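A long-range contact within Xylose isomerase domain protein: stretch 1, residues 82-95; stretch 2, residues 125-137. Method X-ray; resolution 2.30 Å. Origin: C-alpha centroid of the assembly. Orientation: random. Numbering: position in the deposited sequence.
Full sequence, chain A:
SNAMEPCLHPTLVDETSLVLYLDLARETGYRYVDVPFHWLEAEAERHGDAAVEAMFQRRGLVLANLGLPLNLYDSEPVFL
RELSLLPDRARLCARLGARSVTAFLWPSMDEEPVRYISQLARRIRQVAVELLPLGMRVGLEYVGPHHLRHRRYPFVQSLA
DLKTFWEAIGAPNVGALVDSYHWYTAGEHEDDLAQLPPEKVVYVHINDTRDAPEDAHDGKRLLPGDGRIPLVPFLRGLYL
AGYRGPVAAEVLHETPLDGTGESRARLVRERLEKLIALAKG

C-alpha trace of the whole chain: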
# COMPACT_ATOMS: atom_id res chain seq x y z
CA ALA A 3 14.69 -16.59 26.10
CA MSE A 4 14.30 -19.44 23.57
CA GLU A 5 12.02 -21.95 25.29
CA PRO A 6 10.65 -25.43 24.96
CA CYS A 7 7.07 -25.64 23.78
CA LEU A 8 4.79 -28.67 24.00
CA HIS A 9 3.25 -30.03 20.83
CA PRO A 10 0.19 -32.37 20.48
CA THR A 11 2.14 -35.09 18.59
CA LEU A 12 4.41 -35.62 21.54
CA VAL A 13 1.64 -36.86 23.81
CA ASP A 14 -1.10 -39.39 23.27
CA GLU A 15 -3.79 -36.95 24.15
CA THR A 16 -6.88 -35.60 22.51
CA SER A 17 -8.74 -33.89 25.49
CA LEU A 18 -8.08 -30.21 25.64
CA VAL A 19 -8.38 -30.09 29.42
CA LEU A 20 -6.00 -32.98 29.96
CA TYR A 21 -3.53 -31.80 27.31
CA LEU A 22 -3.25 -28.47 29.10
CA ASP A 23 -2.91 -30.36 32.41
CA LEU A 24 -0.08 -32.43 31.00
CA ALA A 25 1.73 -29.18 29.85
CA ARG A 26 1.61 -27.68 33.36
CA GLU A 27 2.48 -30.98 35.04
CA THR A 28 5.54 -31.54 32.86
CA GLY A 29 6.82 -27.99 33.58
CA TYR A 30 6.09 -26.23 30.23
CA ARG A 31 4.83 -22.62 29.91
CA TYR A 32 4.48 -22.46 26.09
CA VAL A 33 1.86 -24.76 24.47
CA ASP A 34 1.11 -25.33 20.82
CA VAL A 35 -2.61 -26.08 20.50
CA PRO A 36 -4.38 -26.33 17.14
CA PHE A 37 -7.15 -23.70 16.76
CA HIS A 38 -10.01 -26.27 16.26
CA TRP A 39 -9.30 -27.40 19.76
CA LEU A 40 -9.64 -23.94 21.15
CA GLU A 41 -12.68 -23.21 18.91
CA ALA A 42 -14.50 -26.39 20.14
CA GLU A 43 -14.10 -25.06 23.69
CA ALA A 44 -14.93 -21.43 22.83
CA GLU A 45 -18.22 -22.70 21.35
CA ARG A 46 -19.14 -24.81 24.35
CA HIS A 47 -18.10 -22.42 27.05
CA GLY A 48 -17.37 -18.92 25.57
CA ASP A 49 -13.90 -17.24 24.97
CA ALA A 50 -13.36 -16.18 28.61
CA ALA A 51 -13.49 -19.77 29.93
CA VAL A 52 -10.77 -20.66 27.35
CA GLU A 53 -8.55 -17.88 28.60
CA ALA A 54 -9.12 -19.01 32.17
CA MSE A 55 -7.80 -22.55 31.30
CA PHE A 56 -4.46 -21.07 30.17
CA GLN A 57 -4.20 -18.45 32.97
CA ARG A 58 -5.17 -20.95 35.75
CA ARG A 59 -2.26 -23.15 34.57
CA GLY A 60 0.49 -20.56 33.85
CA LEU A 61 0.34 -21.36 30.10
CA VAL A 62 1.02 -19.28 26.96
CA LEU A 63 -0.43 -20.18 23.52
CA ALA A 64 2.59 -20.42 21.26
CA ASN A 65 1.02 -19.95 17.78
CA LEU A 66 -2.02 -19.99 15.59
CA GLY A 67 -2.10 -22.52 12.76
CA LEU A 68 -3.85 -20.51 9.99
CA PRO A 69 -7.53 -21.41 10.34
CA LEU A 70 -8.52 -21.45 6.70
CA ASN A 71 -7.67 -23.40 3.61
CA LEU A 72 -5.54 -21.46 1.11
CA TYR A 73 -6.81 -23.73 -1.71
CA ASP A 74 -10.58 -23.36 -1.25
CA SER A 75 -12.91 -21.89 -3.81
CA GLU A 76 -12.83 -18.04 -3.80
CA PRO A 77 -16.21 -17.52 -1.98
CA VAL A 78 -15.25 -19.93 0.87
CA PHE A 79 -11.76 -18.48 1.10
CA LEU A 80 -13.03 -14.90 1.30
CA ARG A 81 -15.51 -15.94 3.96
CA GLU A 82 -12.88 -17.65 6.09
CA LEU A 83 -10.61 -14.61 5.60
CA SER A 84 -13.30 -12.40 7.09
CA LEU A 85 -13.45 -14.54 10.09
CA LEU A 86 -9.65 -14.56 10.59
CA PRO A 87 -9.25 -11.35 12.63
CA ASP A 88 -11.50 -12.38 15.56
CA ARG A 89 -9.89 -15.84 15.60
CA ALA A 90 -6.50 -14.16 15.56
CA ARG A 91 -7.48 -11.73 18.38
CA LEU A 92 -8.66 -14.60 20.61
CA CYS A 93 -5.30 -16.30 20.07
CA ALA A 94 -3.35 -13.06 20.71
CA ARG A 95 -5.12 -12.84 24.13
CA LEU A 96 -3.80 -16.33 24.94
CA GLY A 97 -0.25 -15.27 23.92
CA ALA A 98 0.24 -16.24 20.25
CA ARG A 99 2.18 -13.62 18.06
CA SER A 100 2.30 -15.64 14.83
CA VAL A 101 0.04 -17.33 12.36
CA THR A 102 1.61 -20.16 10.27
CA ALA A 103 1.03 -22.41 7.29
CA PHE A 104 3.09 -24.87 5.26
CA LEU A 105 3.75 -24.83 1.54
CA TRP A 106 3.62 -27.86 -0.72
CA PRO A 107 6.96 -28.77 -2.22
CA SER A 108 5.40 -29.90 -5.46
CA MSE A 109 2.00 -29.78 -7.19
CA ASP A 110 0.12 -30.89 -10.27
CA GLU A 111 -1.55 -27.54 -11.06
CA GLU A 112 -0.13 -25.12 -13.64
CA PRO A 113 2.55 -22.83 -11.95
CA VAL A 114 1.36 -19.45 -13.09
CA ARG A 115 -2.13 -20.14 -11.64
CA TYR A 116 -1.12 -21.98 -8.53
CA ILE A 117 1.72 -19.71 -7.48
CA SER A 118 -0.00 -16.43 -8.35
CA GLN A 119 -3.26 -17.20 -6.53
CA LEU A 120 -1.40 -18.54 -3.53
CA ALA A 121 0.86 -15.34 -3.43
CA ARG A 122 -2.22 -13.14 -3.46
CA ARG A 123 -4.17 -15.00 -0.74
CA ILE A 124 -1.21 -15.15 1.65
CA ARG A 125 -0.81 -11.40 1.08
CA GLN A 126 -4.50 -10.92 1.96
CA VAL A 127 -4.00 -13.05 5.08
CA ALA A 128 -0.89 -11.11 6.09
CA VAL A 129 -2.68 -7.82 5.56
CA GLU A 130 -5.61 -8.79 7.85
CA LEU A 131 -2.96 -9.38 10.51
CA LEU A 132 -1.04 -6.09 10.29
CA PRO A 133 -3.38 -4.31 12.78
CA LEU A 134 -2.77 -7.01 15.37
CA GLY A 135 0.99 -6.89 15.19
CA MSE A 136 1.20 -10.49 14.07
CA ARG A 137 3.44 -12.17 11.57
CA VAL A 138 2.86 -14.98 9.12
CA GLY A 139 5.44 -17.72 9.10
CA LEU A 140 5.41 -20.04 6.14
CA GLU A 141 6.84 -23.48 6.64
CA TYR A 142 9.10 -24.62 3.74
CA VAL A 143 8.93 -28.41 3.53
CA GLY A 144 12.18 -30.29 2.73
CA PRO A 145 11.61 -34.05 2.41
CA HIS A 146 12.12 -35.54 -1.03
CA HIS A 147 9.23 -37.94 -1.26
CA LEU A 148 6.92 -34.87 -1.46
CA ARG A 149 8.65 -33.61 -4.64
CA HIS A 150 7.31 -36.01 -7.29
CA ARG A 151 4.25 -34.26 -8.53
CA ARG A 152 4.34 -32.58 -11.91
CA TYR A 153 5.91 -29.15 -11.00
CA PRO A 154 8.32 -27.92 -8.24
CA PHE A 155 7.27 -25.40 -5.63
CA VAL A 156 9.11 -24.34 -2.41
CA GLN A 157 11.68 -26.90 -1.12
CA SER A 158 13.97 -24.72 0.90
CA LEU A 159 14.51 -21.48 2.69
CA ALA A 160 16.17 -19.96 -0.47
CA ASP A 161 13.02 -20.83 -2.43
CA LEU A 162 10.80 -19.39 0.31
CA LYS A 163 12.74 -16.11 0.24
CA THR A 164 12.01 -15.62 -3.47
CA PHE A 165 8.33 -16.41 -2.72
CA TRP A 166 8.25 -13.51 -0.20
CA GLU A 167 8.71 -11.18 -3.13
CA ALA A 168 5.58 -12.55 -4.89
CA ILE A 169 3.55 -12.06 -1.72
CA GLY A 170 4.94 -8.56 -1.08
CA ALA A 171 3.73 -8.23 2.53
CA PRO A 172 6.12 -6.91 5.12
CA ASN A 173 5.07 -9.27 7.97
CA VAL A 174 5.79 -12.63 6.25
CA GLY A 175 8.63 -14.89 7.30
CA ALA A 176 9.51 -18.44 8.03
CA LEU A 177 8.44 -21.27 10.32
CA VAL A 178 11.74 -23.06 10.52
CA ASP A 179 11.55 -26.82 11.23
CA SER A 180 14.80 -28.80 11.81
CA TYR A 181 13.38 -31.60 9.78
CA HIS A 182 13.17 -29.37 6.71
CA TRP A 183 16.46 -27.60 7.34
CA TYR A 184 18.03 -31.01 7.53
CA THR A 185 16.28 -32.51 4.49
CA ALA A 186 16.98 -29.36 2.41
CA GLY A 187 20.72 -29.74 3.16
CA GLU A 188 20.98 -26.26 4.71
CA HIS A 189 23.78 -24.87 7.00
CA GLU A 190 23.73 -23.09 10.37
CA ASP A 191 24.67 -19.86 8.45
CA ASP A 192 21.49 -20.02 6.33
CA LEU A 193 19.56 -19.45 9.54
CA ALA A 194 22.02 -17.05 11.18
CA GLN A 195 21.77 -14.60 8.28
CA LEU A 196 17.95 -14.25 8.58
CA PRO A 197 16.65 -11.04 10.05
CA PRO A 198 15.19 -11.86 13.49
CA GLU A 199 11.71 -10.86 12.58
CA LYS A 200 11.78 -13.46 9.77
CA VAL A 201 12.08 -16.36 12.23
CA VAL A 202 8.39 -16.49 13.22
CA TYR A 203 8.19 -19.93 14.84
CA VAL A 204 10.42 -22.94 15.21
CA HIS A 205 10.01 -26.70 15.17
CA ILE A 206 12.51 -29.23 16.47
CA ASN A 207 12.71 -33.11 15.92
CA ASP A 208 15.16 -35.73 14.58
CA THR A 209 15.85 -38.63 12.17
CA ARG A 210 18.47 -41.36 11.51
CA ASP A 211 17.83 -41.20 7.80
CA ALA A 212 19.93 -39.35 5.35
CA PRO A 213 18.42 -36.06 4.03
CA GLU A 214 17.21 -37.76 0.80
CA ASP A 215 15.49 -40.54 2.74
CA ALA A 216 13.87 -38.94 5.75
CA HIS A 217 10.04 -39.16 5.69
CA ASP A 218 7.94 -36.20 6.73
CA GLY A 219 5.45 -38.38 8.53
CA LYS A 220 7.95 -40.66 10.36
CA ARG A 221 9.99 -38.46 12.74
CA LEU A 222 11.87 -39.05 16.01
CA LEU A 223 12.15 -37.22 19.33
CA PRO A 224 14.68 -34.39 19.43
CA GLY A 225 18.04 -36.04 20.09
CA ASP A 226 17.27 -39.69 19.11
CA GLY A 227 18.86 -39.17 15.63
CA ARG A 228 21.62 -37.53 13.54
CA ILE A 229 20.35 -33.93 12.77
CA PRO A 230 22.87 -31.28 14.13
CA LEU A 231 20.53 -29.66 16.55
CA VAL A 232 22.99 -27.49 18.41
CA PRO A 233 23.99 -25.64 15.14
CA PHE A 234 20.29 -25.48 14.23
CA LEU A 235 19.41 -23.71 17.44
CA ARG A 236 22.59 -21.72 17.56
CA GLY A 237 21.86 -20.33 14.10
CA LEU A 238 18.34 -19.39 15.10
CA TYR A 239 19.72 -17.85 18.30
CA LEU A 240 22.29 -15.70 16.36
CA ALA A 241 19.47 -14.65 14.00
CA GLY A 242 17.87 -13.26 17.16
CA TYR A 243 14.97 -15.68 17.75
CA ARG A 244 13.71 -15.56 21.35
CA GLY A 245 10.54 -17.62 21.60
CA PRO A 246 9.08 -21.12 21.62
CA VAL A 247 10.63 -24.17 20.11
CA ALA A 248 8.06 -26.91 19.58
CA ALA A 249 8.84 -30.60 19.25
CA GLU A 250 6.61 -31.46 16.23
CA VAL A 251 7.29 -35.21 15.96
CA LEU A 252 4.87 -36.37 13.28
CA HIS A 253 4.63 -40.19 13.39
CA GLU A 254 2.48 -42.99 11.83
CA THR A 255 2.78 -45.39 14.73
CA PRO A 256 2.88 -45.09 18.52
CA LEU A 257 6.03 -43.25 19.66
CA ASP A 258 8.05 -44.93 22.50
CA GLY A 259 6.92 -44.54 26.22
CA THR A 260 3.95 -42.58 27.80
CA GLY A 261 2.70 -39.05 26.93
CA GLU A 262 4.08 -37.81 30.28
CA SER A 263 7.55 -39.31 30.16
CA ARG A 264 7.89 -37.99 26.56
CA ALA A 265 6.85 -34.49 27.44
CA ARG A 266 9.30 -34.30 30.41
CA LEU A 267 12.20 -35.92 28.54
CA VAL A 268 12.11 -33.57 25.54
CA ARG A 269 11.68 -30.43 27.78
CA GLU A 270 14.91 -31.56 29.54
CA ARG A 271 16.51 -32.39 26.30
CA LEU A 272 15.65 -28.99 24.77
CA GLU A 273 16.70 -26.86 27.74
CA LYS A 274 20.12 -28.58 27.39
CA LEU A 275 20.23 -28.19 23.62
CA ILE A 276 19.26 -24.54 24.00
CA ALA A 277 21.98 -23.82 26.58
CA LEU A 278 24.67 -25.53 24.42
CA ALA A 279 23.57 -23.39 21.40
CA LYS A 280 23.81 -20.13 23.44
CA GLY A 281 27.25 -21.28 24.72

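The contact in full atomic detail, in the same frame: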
# COMPACT_ATOMS: atom_id res chain seq x y z
N GLU A 82 -13.78 -17.26 4.99
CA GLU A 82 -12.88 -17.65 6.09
C GLU A 82 -11.86 -16.55 6.39
O GLU A 82 -11.43 -16.38 7.57
CB GLU A 82 -12.21 -18.97 5.76
CG GLU A 82 -13.20 -20.14 5.63
CD GLU A 82 -13.96 -20.35 6.92
OE1 GLU A 82 -13.30 -20.34 7.99
OE2 GLU A 82 -15.21 -20.46 6.88
N LEU A 83 -11.52 -15.73 5.38
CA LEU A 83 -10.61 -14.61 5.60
C LEU A 83 -11.27 -13.52 6.44
O LEU A 83 -10.63 -12.86 7.27
CB LEU A 83 -10.11 -14.06 4.27
CG LEU A 83 -9.14 -12.88 4.36
CD1 LEU A 83 -7.79 -13.36 4.88
CD2 LEU A 83 -9.04 -12.22 2.96
N SER A 84 -12.56 -13.38 6.30
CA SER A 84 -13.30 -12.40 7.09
C SER A 84 -13.41 -12.75 8.52
O SER A 84 -13.59 -11.89 9.37
CB SER A 84 -14.70 -12.25 6.56
OG SER A 84 -14.60 -11.28 5.54
N LEU A 85 -13.36 -14.03 8.77
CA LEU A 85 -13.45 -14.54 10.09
C LEU A 85 -12.08 -14.59 10.75
O LEU A 85 -12.01 -14.84 11.96
CB LEU A 85 -14.10 -15.93 10.04
CG LEU A 85 -15.55 -16.09 9.58
CD1 LEU A 85 -15.97 -17.58 9.44
CD2 LEU A 85 -16.52 -15.31 10.51
N LEU A 86 -10.98 -14.35 10.01
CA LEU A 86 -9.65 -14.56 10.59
C LEU A 86 -9.26 -13.59 11.72
O LEU A 86 -8.71 -13.99 12.74
CB LEU A 86 -8.59 -14.57 9.49
CG LEU A 86 -7.12 -14.41 9.89
CD1 LEU A 86 -6.72 -15.59 10.77
CD2 LEU A 86 -6.22 -14.28 8.68
N PRO A 87 -9.59 -12.31 11.56
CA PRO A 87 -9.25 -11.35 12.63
C PRO A 87 -9.72 -11.67 14.06
O PRO A 87 -8.90 -11.64 15.02
CB PRO A 87 -9.86 -10.08 12.11
CG PRO A 87 -9.71 -10.19 10.63
CD PRO A 87 -10.07 -11.64 10.35
N ASP A 88 -11.00 -11.98 14.23
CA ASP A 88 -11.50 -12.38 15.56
C ASP A 88 -10.87 -13.66 16.09
O ASP A 88 -10.55 -13.75 17.26
CB ASP A 88 -13.04 -12.47 15.60
CG ASP A 88 -13.73 -11.06 15.51
OD1 ASP A 88 -13.03 -10.01 15.72
OD2 ASP A 88 -14.96 -10.99 15.25
N ARG A 89 -10.64 -14.63 15.22
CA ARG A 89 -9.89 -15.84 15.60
C ARG A 89 -8.44 -15.47 15.95
O ARG A 89 -7.90 -15.93 16.96
CB ARG A 89 -9.90 -16.92 14.50
CG ARG A 89 -11.28 -17.40 14.17
CD ARG A 89 -11.33 -18.39 13.00
NE ARG A 89 -12.69 -18.80 12.80
CZ ARG A 89 -13.22 -19.27 11.67
NH1 ARG A 89 -14.49 -19.61 11.68
NH2 ARG A 89 -12.52 -19.41 10.56
N ALA A 90 -7.83 -14.60 15.16
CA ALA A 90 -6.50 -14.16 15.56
C ALA A 90 -6.50 -13.36 16.88
O ALA A 90 -5.54 -13.48 17.66
CB ALA A 90 -5.78 -13.42 14.47
N ARG A 91 -7.52 -12.54 17.15
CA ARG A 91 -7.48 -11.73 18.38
C ARG A 91 -7.62 -12.66 19.61
O ARG A 91 -6.98 -12.45 20.61
CB ARG A 91 -8.60 -10.72 18.42
CG ARG A 91 -8.57 -9.56 17.42
CD ARG A 91 -9.86 -8.72 17.46
NE ARG A 91 -9.73 -7.61 16.53
CZ ARG A 91 -10.29 -7.51 15.33
NH1 ARG A 91 -11.15 -8.42 14.87
NH2 ARG A 91 -10.03 -6.47 14.58
N LEU A 92 -8.46 -13.68 19.52
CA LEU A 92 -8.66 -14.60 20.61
C LEU A 92 -7.28 -15.24 20.86
O LEU A 92 -6.83 -15.30 21.97
CB LEU A 92 -9.74 -15.63 20.30
CG LEU A 92 -9.78 -16.83 21.28
CD1 LEU A 92 -10.05 -16.39 22.75
CD2 LEU A 92 -10.78 -17.92 20.84
N CYS A 93 -6.56 -15.63 19.82
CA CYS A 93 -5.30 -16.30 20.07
C CYS A 93 -4.26 -15.35 20.60
O CYS A 93 -3.45 -15.76 21.45
CB CYS A 93 -4.78 -17.03 18.83
SG CYS A 93 -5.81 -18.45 18.38
N ALA A 94 -4.27 -14.10 20.14
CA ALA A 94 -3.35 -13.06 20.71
C ALA A 94 -3.51 -12.95 22.24
O ALA A 94 -2.52 -12.83 22.97
CB ALA A 94 -3.57 -11.66 20.05
N ARG A 95 -4.76 -13.00 22.71
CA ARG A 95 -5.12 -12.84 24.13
C ARG A 95 -4.55 -13.99 24.99
O ARG A 95 -4.36 -13.83 26.17
CB ARG A 95 -6.67 -12.88 24.31
CG ARG A 95 -7.40 -11.55 24.20
CD ARG A 95 -8.93 -11.75 24.10
NE ARG A 95 -9.44 -12.49 25.25
CZ ARG A 95 -10.72 -12.80 25.44
NH1 ARG A 95 -11.08 -13.43 26.54
NH2 ARG A 95 -11.64 -12.46 24.54
N ARG A 125 -0.92 -12.86 0.95
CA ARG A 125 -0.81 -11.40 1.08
C ARG A 125 -2.06 -10.89 1.81
O ARG A 125 -1.97 -10.09 2.76
CB ARG A 125 -0.69 -10.76 -0.31
CG ARG A 125 -0.66 -9.25 -0.31
CD ARG A 125 -0.87 -8.70 -1.76
NE ARG A 125 0.04 -9.38 -2.66
CZ ARG A 125 -0.13 -9.67 -3.96
NH1 ARG A 125 -1.20 -9.32 -4.63
NH2 ARG A 125 0.86 -10.35 -4.57
N GLN A 126 -3.23 -11.29 1.32
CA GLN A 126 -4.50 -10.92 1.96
C GLN A 126 -4.52 -11.39 3.43
O GLN A 126 -4.93 -10.66 4.31
CB GLN A 126 -5.68 -11.47 1.19
CG GLN A 126 -5.97 -10.74 -0.13
CD GLN A 126 -7.14 -11.36 -0.91
OE1 GLN A 126 -7.22 -12.57 -1.08
NE2 GLN A 126 -8.03 -10.54 -1.37
N VAL A 127 -4.04 -12.58 3.71
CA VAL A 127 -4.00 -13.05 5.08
C VAL A 127 -3.07 -12.16 5.90
O VAL A 127 -3.46 -11.72 6.99
CB VAL A 127 -3.59 -14.51 5.14
CG1 VAL A 127 -3.21 -14.96 6.56
CG2 VAL A 127 -4.74 -15.37 4.61
N ALA A 128 -1.88 -11.88 5.37
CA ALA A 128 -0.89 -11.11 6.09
C ALA A 128 -1.41 -9.71 6.37
O ALA A 128 -1.21 -9.18 7.43
CB ALA A 128 0.37 -11.00 5.26
N VAL A 129 -2.07 -9.12 5.40
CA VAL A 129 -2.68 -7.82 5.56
C VAL A 129 -3.75 -7.78 6.66
O VAL A 129 -3.77 -6.82 7.44
CB VAL A 129 -3.26 -7.27 4.24
CG1 VAL A 129 -4.15 -6.04 4.47
CG2 VAL A 129 -2.11 -6.98 3.27
N GLU A 130 -4.58 -8.81 6.79
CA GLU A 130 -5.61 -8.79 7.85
C GLU A 130 -4.90 -8.81 9.19
O GLU A 130 -5.50 -8.43 10.22
CB GLU A 130 -6.58 -10.00 7.80
CG GLU A 130 -7.55 -9.95 6.63
CD GLU A 130 -8.35 -8.67 6.66
OE1 GLU A 130 -8.87 -8.35 7.74
OE2 GLU A 130 -8.42 -7.96 5.64
N LEU A 131 -3.64 -9.21 9.20
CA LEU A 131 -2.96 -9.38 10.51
C LEU A 131 -2.08 -8.19 10.91
O LEU A 131 -1.60 -8.11 12.03
CB LEU A 131 -2.18 -10.71 10.54
CG LEU A 131 -2.99 -12.01 10.49
CD1 LEU A 131 -2.02 -13.16 10.20
CD2 LEU A 131 -3.73 -12.31 11.79
N LEU A 132 -1.88 -7.24 9.99
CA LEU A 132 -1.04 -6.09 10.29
C LEU A 132 -1.56 -5.29 11.49
O LEU A 132 -0.76 -4.89 12.27
CB LEU A 132 -0.85 -5.17 9.07
CG LEU A 132 -0.04 -5.79 7.90
CD1 LEU A 132 -0.09 -4.97 6.58
CD2 LEU A 132 1.41 -6.00 8.37
N PRO A 133 -2.92 -5.11 11.66
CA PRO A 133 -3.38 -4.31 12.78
C PRO A 133 -3.13 -4.94 14.13
O PRO A 133 -3.15 -4.21 15.15
CB PRO A 133 -4.88 -4.19 12.57
CG PRO A 133 -5.13 -4.53 11.12
CD PRO A 133 -4.03 -5.45 10.73
N LEU A 134 -2.85 -6.24 14.14
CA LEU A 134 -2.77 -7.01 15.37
C LEU A 134 -1.33 -7.16 15.75
O LEU A 134 -1.02 -7.68 16.80
CB LEU A 134 -3.42 -8.40 15.17
CG LEU A 134 -4.79 -8.41 14.46
CD1 LEU A 134 -5.32 -9.84 14.25
CD2 LEU A 134 -5.79 -7.51 15.21
N GLY A 135 -0.43 -6.71 14.90
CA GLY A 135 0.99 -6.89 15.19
C GLY A 135 1.37 -8.36 15.14
O GLY A 135 2.05 -8.89 16.02
N MSE A 136 0.89 -9.07 14.14
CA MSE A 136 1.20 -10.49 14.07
C MSE A 136 1.88 -10.79 12.74
O MSE A 136 1.68 -10.11 11.70
CB MSE A 136 -0.07 -11.30 14.30
CG MSE A 136 -0.56 -11.34 15.76
SE MSE A 136 -2.33 -12.21 15.93
CE MSE A 136 -1.86 -14.01 16.53
N ARG A 137 2.75 -11.77 12.79
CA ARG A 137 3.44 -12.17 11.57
C ARG A 137 2.98 -13.54 11.11
O ARG A 137 2.54 -14.38 11.92
CB ARG A 137 4.96 -12.17 11.78
CG ARG A 137 5.64 -10.81 11.96
CD ARG A 137 7.02 -10.94 12.63
NE ARG A 137 6.88 -11.48 14.00
CZ ARG A 137 7.71 -12.31 14.59
NH1 ARG A 137 8.78 -12.77 14.02
NH2 ARG A 137 7.43 -12.70 15.80

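The contact between these two stretches is almost wholly apolar; no hydrogen bond or salt bridge crosses it, and 542 Å² is buried, counting both sides, mostly through side-chain packing. At its centre lies Ala90, whose CB points toward the second stretch and meets two leucines at once: it is 3.6 Å from Leu131 CD2 and 3.6 Å from Leu134 CD1. The two leucine methyls touch each other, and the small Ala90 methyl packs against both at once. The same CB lies 3.9 Å from SE of Met136, a selenomethionine whose long, flexible side chain reaches back from beyond the 3-10 turn to the helix. One helical turn further on, Ala94 adds a looser contact, its CB 4.3 Å from Met136 SE.

In the other direction along the first stretch, the small residues give way to large ones. Leu86 and Leu83 both point toward the second helix and adopt the same rotamer, chi1 t and chi2 p. Leu86 CD2 packs 3.7 Å from Val127 CG1, and Leu83 CD1 lies 3.7 Å from Val127 CG2, so the two methyls of one valine serve two leucines. Leu83 CD2 also reaches Gln126 CB, at 3.9 Å. Leucine suits position 86 because the axes of helices 86-95 and 125-131, inclined at 54°, approach no closer than 10.2 Å, and its branched end can span part of that gap. The branched end of Leu83, in the preceding helical segment, reaches Val127, Gln126 and Glu130.

Beyond its helix the second stretch turns, and stays in contact through Leu134 and Met136. The helix is followed by a 3-10 segment, and Gly135, with a positive phi that favours glycine, carries the chain round to Met136. Leu134 points toward the first helix, and its CD2 lies 4.1 Å from Arg91 CG, so the aliphatic part of the arginine extends the apolar surface outward.

At the edge, polar side chains contribute their carbon atoms to the contact. Glu130 CG packs 3.8 Å from Leu83 CD1, while its carboxylate OE1 approaches Pro87 CG at 3.5 Å, a van der Waals contact with the compact proline ring. Pro87 lacks a backbone N-H, which costs little near the beginning of a helix. The charge of Arg91 is answered within its own stretch: NH1 donates a hydrogen bond to Asp88 OD1 at 2.6 Å, as part of a salt bridge, and its other guanidinium nitrogens are bonded elsewhere in the structure. A long side chain can thus cover hydrocarbon along its stem and keep its charge paired at its end.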